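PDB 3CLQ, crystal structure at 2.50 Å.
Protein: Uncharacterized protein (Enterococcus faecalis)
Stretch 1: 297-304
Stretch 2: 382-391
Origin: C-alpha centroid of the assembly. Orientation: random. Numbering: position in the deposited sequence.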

# COMPACT_ATOMS: atom_id res chain seq x y z
N GLN B 297 -4.40 20.86 -23.66
CA GLN B 297 -4.01 21.83 -22.64
C GLN B 297 -4.79 23.17 -22.61
O GLN B 297 -4.89 23.82 -21.56
N GLU B 298 -5.38 23.58 -23.73
CA GLU B 298 -6.18 24.81 -23.72
C GLU B 298 -7.55 24.57 -23.13
O GLU B 298 -8.36 25.49 -23.05
N ASP B 299 -7.84 23.34 -22.75
CA ASP B 299 -9.09 23.07 -22.07
C ASP B 299 -8.94 23.39 -20.59
O ASP B 299 -9.93 23.67 -19.91
N ALA B 300 -7.69 23.37 -20.11
CA ALA B 300 -7.37 23.42 -18.68
C ALA B 300 -7.65 24.75 -18.00
O ALA B 300 -7.58 25.81 -18.63
N GLY B 301 -7.97 24.69 -16.71
CA GLY B 301 -8.09 25.88 -15.89
C GLY B 301 -6.77 26.17 -15.20
O GLY B 301 -5.84 25.35 -15.25
N LEU B 302 -6.68 27.33 -14.56
CA LEU B 302 -5.52 27.64 -13.72
C LEU B 302 -5.53 26.82 -12.41
O LEU B 302 -6.59 26.51 -11.86
N ASP B 303 -4.33 26.48 -11.93
CA ASP B 303 -4.10 25.87 -10.64
C ASP B 303 -5.18 26.19 -9.59
O ASP B 303 -5.43 27.35 -9.29
N MSE B 304 -5.79 25.16 -9.02
CA MSE B 304 -6.86 25.39 -8.04
C MSE B 304 -6.94 24.30 -6.96
O MSE B 304 -6.94 23.12 -7.27
N VAL B 382 8.21 22.92 -6.38
CA VAL B 382 7.59 22.17 -7.45
C VAL B 382 6.34 21.55 -6.87
O VAL B 382 6.40 20.94 -5.81
N ILE B 383 5.21 21.71 -7.53
CA ILE B 383 4.03 20.99 -7.08
C ILE B 383 3.41 20.17 -8.20
O ILE B 383 3.28 20.64 -9.32
N ASN B 384 3.08 18.92 -7.91
CA ASN B 384 2.39 18.08 -8.87
C ASN B 384 0.93 18.08 -8.49
O ASN B 384 0.58 17.87 -7.32
N THR B 385 0.06 18.32 -9.45
CA THR B 385 -1.36 18.46 -9.16
C THR B 385 -2.17 18.02 -10.37
O THR B 385 -1.63 17.88 -11.48
N ALA B 386 -3.46 17.78 -10.15
CA ALA B 386 -4.36 17.43 -11.24
C ALA B 386 -4.66 18.65 -12.11
O ALA B 386 -4.80 19.76 -11.59
N ILE B 387 -4.76 18.45 -13.43
CA ILE B 387 -5.28 19.51 -14.30
C ILE B 387 -6.80 19.37 -14.52
O ILE B 387 -7.31 18.28 -14.80
N ALA B 388 -7.52 20.46 -14.32
CA ALA B 388 -8.98 20.41 -14.29
C ALA B 388 -9.56 21.24 -15.41
O ALA B 388 -9.05 22.32 -15.70
N HIS B 389 -10.62 20.76 -16.03
CA HIS B 389 -11.25 21.52 -17.11
C HIS B 389 -11.65 22.93 -16.66
O HIS B 389 -12.09 23.14 -15.53
N LYS B 390 -11.50 23.91 -17.54
CA LYS B 390 -11.85 25.29 -17.21
C LYS B 390 -13.37 25.46 -17.14
O LYS B 390 -13.86 26.44 -16.59
N GLU B 391 -14.09 24.50 -17.70
CA GLU B 391 -15.55 24.51 -17.64
C GLU B 391 -16.05 23.79 -16.40
O GLU B 391 -15.46 22.80 -15.98

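The contact between the two stretches is modest, burying 446 Å² in all, and it is organised round Asp299 and Lys390, the two residues with the largest areas covered by the partner stretch (64 and 61 Å²). The segments meet where stretch 1, which has no regular structure over residues 300 to 303, passes the end of the strand 383-388. A single beta bridge pairs Ala300 with His389, their CA atoms 4.6 Å apart, and two backbone hydrogen bonds hold it: Lys390 N donates to Asp299 O at 2.9 Å, and Gly301 N donates to Ala388 O at 2.8 Å, each with an N-H...O angle of 158°. This short backbone clasp sets the positions from which the side chains pack.

Asp299 adopts chi1 m, with its CA-to-CB bond directed sideways, and lies against the ring of His389. Its CB stands 4.1 Å from the ring centroid and 29° off the ring normal, an off-centre CH-pi contact, while Asp299 O also lies over a face of the ring. The carboxylate comes no nearer than 3.6 Å, from Asp299 OD2 to His389 CE1, so the approach is one of packing. The other oxygen, OD1, is hydrogen-bonded to a residue flanking the stretches. His389 points its CA-to-CB bond away from stretch 1, yet its t rotamer (chi1 -157°, chi2 107°) brings the imidazole back within reach of Asp299.

Lys390 directs its CA-to-CB bond toward stretch 1. After chi1 p, the remaining torsions are all t, and the extended chain carries the ammonium group to Glu298, where Lys390 NZ makes a weak hydrogen bond to Glu298 O at 3.3 Å. The acceptor is a main-chain carbonyl; the carboxylate of Glu298, on a chain whose end leads away from stretch 2, takes no part. At the base of the lysine, CB packs 3.7 Å from Ala300 O. Lys390 thus touches stretch 1 along most of its length, from its backbone nitrogen to its tip.

Past Asp299, at Ala300 and Gly301, the contact is made largely by main-chain atoms. Ala300 turns its methyl group away, leaving its CA 3.6 Å from Ala388 O in a CA-H...O contact that supplements the hydrogen bond the same oxygen accepts from Gly301. Gly301 has no side chain, and its main chain lies close to Lys390, with the two CA atoms 4.0 Å apart.

A second, smaller patch forms farther along, where Asp303 meets the strand. Its t rotamer (chi1 -159°) brings the carboxylate nearer to stretch 2 than its sideways CA-to-CB bond alone would suggest. Thr385 and Ile383, both pointing toward stretch 1, meet it with methyl groups: Asp303 OD1 lies 3.6 Å from Thr385 CG2, and Asp303 OD2 lies 4.3 Å from Ile383 CD1. Asp303 OD2 finds its hydrogen bond elsewhere in the structure, and Thr385 OG1 donates within its own strand to Ala386 O at 3.2 Å.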

# COMPACT_ATOMS: atom_id res chain seq x y z
CB GLN B 297 -2.48 22.01 -22.69
CG GLN B 297 -1.95 23.37 -22.33
CD GLN B 297 -2.01 23.67 -20.85
OE1 GLN B 297 -1.57 24.72 -20.44
NE2 GLN B 297 -2.56 22.75 -20.06
CB GLU B 298 -6.34 25.43 -25.12
CG GLU B 298 -5.09 26.08 -25.69
CD GLU B 298 -4.21 25.08 -26.42
OE1 GLU B 298 -4.09 25.19 -27.66
OE2 GLU B 298 -3.65 24.17 -25.75
CB ASP B 299 -9.52 21.61 -22.26
CG ASP B 299 -9.74 21.24 -23.72
OD1 ASP B 299 -8.74 21.25 -24.48
OD2 ASP B 299 -10.89 20.94 -24.11
CB ALA B 300 -5.93 23.04 -18.48
CB LEU B 302 -5.45 29.14 -13.42
CG LEU B 302 -5.55 30.12 -14.61
CD1 LEU B 302 -6.58 31.21 -14.33
CD2 LEU B 302 -4.21 30.74 -14.97
CB ASP B 303 -2.74 26.33 -10.14
CG ASP B 303 -2.15 25.42 -9.08
OD1 ASP B 303 -2.37 24.17 -9.11
OD2 ASP B 303 -1.43 25.98 -8.21
CB MSE B 304 -8.21 25.50 -8.77
CG MSE B 304 -9.39 25.90 -7.88
SE MSE B 304 -11.13 25.72 -8.80
CE MSE B 304 -10.93 23.85 -9.36
CB VAL B 382 8.50 21.03 -7.91
CG1 VAL B 382 8.45 19.86 -6.90
CG2 VAL B 382 8.09 20.55 -9.27
CB ILE B 383 3.02 21.90 -6.39
CG1 ILE B 383 1.63 21.67 -6.93
CG2 ILE B 383 3.35 23.37 -6.56
CD1 ILE B 383 0.68 22.67 -6.38
CB ASN B 384 2.93 16.63 -8.82
CG ASN B 384 4.32 16.45 -9.50
OD1 ASN B 384 5.09 15.54 -9.12
ND2 ASN B 384 4.62 17.27 -10.51
CB THR B 385 -1.71 19.92 -8.79
OG1 THR B 385 -3.12 20.11 -8.89
CG2 THR B 385 -1.06 20.89 -9.76
CB ALA B 386 -5.66 16.85 -10.69
CB ILE B 387 -4.45 19.67 -15.61
CG1 ILE B 387 -4.64 18.51 -16.56
CG2 ILE B 387 -2.96 19.70 -15.32
CD1 ILE B 387 -3.50 18.41 -17.54
CB ALA B 388 -9.48 20.92 -12.95
CB HIS B 389 -12.47 20.78 -17.64
CG HIS B 389 -12.84 21.17 -19.03
ND1 HIS B 389 -12.63 20.34 -20.11
CD2 HIS B 389 -13.39 22.30 -19.53
CE1 HIS B 389 -13.05 20.94 -21.21
NE2 HIS B 389 -13.51 22.13 -20.89
CB LYS B 390 -11.27 26.27 -18.23
CG LYS B 390 -12.01 26.29 -19.56
CD LYS B 390 -11.14 26.85 -20.67
CE LYS B 390 -11.77 26.57 -22.04
NZ LYS B 390 -11.14 27.35 -23.15
CB GLU B 391 -16.11 23.85 -18.90
CG GLU B 391 -16.38 24.81 -20.02
CD GLU B 391 -17.77 25.42 -19.90
OE1 GLU B 391 -18.76 24.66 -19.82
OE2 GLU B 391 -17.88 26.67 -19.89